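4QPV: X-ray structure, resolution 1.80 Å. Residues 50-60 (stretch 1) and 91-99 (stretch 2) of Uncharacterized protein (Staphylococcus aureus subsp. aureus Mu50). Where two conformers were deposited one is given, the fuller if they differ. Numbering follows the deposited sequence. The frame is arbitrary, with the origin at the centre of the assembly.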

# COMPACT_ATOMS: atom_id res chain seq x y z
N LYS A 50 9.98 2.63 -21.58
CA LYS A 50 9.67 1.26 -22.00
C LYS A 50 9.32 0.41 -20.80
O LYS A 50 8.35 -0.34 -20.84
N ILE A 51 10.09 0.54 -19.71
CA ILE A 51 9.87 -0.28 -18.51
C ILE A 51 8.51 0.08 -17.90
O ILE A 51 7.74 -0.82 -17.53
N ALA A 52 8.19 1.39 -17.84
CA ALA A 52 6.90 1.88 -17.34
C ALA A 52 5.75 1.29 -18.16
O ALA A 52 4.79 0.77 -17.59
N LYS A 53 5.88 1.31 -19.50
CA LYS A 53 4.88 0.77 -20.42
C LYS A 53 4.68 -0.74 -20.19
O LYS A 53 3.53 -1.20 -20.14
N ARG A 54 5.79 -1.50 -20.05
CA ARG A 54 5.72 -2.95 -19.80
C ARG A 54 5.10 -3.25 -18.42
O ARG A 54 4.33 -4.21 -18.29
N GLY A 55 5.42 -2.45 -17.41
CA GLY A 55 4.83 -2.59 -16.08
C GLY A 55 3.33 -2.39 -16.10
O GLY A 55 2.57 -3.21 -15.58
N GLU A 56 2.88 -1.35 -16.81
CA GLU A 56 1.44 -1.07 -16.98
C GLU A 56 0.78 -2.24 -17.73
O GLU A 56 -0.28 -2.73 -17.31
N GLN A 57 1.44 -2.73 -18.79
CA GLN A 57 0.93 -3.87 -19.56
C GLN A 57 0.75 -5.09 -18.66
O GLN A 57 -0.25 -5.80 -18.81
N PHE A 58 1.74 -5.37 -17.78
CA PHE A 58 1.67 -6.52 -16.87
C PHE A 58 0.36 -6.51 -16.04
O PHE A 58 -0.31 -7.54 -15.93
N PHE A 59 0.03 -5.37 -15.46
CA PHE A 59 -1.16 -5.24 -14.61
C PHE A 59 -2.44 -5.35 -15.42
O PHE A 59 -3.42 -5.89 -14.91
N MSE A 60 -2.43 -4.90 -16.70
CA MSE A 60 -3.61 -5.05 -17.55
C MSE A 60 -3.78 -6.53 -17.93
O MSE A 60 -4.86 -7.07 -17.76
N VAL A 91 -8.29 1.08 -5.71
CA VAL A 91 -7.13 1.93 -5.47
C VAL A 91 -6.04 1.20 -4.70
O VAL A 91 -6.28 0.68 -3.61
N PHE A 92 -4.82 1.17 -5.27
CA PHE A 92 -3.66 0.56 -4.61
C PHE A 92 -2.38 1.01 -5.28
O PHE A 92 -2.40 1.57 -6.38
N ASN A 93 -1.28 0.74 -4.57
CA ASN A 93 0.08 0.89 -5.08
C ASN A 93 0.72 -0.47 -4.99
O ASN A 93 0.48 -1.22 -4.04
N ALA A 94 1.49 -0.83 -6.01
CA ALA A 94 2.14 -2.13 -6.07
C ALA A 94 3.42 -2.01 -6.85
O ALA A 94 3.68 -0.94 -7.42
N SER A 95 4.22 -3.07 -6.88
CA SER A 95 5.44 -3.08 -7.70
C SER A 95 5.66 -4.45 -8.28
O SER A 95 5.21 -5.46 -7.73
N ILE A 96 6.37 -4.47 -9.42
CA ILE A 96 6.68 -5.71 -10.11
C ILE A 96 8.15 -5.70 -10.53
O ILE A 96 8.57 -4.71 -11.15
N PRO A 97 8.94 -6.76 -10.25
CA PRO A 97 10.32 -6.76 -10.75
C PRO A 97 10.36 -7.29 -12.18
O PRO A 97 9.51 -8.10 -12.57
N PHE A 98 11.37 -6.88 -12.95
CA PHE A 98 11.60 -7.41 -14.29
C PHE A 98 13.06 -7.65 -14.55
O PHE A 98 13.89 -6.92 -14.00
N ASP A 99 13.39 -8.57 -15.46
CA ASP A 99 14.76 -8.71 -15.94
C ASP A 99 14.99 -7.60 -16.96
O ASP A 99 14.01 -7.05 -17.48

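The ring of Phe98 lies against the backbone of the helix, where Gly55 has no side chain. Gly55 N is 3.6 Å from Phe98 CE2, at the ring edge. An ideal CB on Gly55 would lie 3.9 Å from Phe98 CE2, an ordinary contact distance. Phe98 (chi1 m) also reaches the carbonyl of Arg54, with Arg54 O 3.7 Å from Phe98 CZ. Arg54 O also accepts the helical hydrogen bond from Phe58 N. Ile51 (m, t) points sideways and touches the ring more loosely, Ile51 CG2 to Phe98 CD2 at 4.3 Å.

Ile96 (t, p) points toward the helix and touches two aromatic rings. Its CD1 lies over one face of Phe58 (chi1 t), 3.6 Å from Phe58 CZ, in a CH-pi contact. Its CG2 meets the edge of Phe59 (chi1 m), 3.9 Å from Phe59 CE1. The Phe59 ring also touches Ala94 and Phe92 of the strand. Its CZ is 3.8 Å from Ala94 CB, and its CE2 is 4.1 Å from CE1 of Phe92 (chi1 p), at the edge of the Phe92 ring.

Phe92, Ala94, Ile96 and Phe98 alternate along the strand and all point toward the helix. Ser95 points away. No hydrogen bond crosses the contact. The end of Arg54 (m, m) leads away from the strand, and Arg54 NH1 donates to Gln57 OE1 at 2.8 Å.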

# COMPACT_ATOMS: atom_id res chain seq x y z
CB LYS A 50 10.88 0.65 -22.75
CG LYS A 50 10.71 -0.82 -23.18
CD LYS A 50 9.62 -0.97 -24.26
CE LYS A 50 9.75 -2.28 -24.99
NZ LYS A 50 8.98 -2.27 -26.26
CB ILE A 51 11.05 -0.18 -17.50
CG1 ILE A 51 12.36 -0.78 -18.08
CG2 ILE A 51 10.69 -0.86 -16.17
CD1 ILE A 51 13.68 -0.25 -17.35
CB ALA A 52 6.86 3.40 -17.38
CB LYS A 53 5.30 1.04 -21.90
CG LYS A 53 4.35 0.45 -22.93
CD LYS A 53 4.61 0.95 -24.36
CE LYS A 53 5.82 0.35 -25.02
NZ LYS A 53 5.87 0.68 -26.47
CB ARG A 54 7.11 -3.63 -19.94
CG ARG A 54 7.67 -3.58 -21.39
CD ARG A 54 6.93 -4.56 -22.30
NE ARG A 54 7.60 -5.86 -22.34
CZ ARG A 54 7.03 -6.99 -22.76
NH1 ARG A 54 5.75 -7.00 -23.10
NH2 ARG A 54 7.73 -8.10 -22.83
CB GLU A 56 1.24 0.27 -17.70
CG GLU A 56 1.62 1.45 -16.79
CD GLU A 56 1.93 2.76 -17.49
OE1 GLU A 56 1.78 2.84 -18.74
OE2 GLU A 56 2.34 3.71 -16.79
CB GLN A 57 1.87 -4.21 -20.73
CG GLN A 57 1.38 -5.37 -21.62
CD GLN A 57 2.42 -5.80 -22.63
OE1 GLN A 57 3.54 -5.29 -22.64
NE2 GLN A 57 2.05 -6.70 -23.54
CB PHE A 58 2.88 -6.55 -15.93
CG PHE A 58 2.91 -7.76 -15.02
CD1 PHE A 58 2.26 -7.74 -13.79
CD2 PHE A 58 3.64 -8.90 -15.36
CE1 PHE A 58 2.28 -8.87 -12.95
CE2 PHE A 58 3.66 -10.02 -14.53
CZ PHE A 58 2.98 -10.00 -13.32
CB PHE A 59 -1.13 -3.94 -13.80
CG PHE A 59 -0.25 -4.09 -12.58
CD1 PHE A 59 1.12 -3.90 -12.67
CD2 PHE A 59 -0.79 -4.48 -11.35
CE1 PHE A 59 1.95 -4.09 -11.54
CE2 PHE A 59 0.03 -4.70 -10.24
CZ PHE A 59 1.39 -4.50 -10.34
CB MSE A 60 -3.54 -4.14 -18.80
CG MSE A 60 -4.81 -4.23 -19.69
SE MSE A 60 -6.50 -3.81 -18.76
CE MSE A 60 -6.30 -1.88 -18.69
CB VAL A 91 -7.53 3.25 -4.73
CG1 VAL A 91 -6.31 4.17 -4.51
CG2 VAL A 91 -8.67 3.98 -5.46
CB PHE A 92 -3.73 -1.01 -4.64
CG PHE A 92 -3.70 -1.64 -6.03
CD1 PHE A 92 -2.49 -1.85 -6.69
CD2 PHE A 92 -4.88 -1.97 -6.69
CE1 PHE A 92 -2.46 -2.39 -7.99
CE2 PHE A 92 -4.85 -2.56 -7.96
CZ PHE A 92 -3.65 -2.77 -8.61
CB ASN A 93 0.88 1.93 -4.32
CG ASN A 93 0.53 3.32 -4.77
OD1 ASN A 93 -0.60 3.79 -4.59
ND2 ASN A 93 1.47 3.98 -5.42
CB ALA A 94 1.20 -3.13 -6.76
CB SER A 95 6.66 -2.59 -6.92
OG SER A 95 7.16 -3.60 -6.06
CB ILE A 96 5.72 -5.95 -11.33
CG1 ILE A 96 5.99 -7.29 -12.04
CG2 ILE A 96 5.68 -4.78 -12.32
CD1 ILE A 96 5.56 -8.54 -11.29
CB PRO A 97 11.04 -7.69 -9.77
CG PRO A 97 9.98 -8.69 -9.37
CD PRO A 97 8.64 -8.01 -9.51
CB PHE A 98 11.12 -6.41 -15.36
CG PHE A 98 9.65 -6.16 -15.52
CD1 PHE A 98 8.77 -7.22 -15.77
CD2 PHE A 98 9.15 -4.86 -15.60
CE1 PHE A 98 7.41 -6.98 -16.00
CE2 PHE A 98 7.81 -4.63 -15.89
CZ PHE A 98 6.95 -5.69 -16.10
CB ASP A 99 14.99 -10.10 -16.59
CG ASP A 99 14.87 -11.27 -15.64
OD1 ASP A 99 15.18 -11.10 -14.44
OD2 ASP A 99 14.48 -12.36 -16.10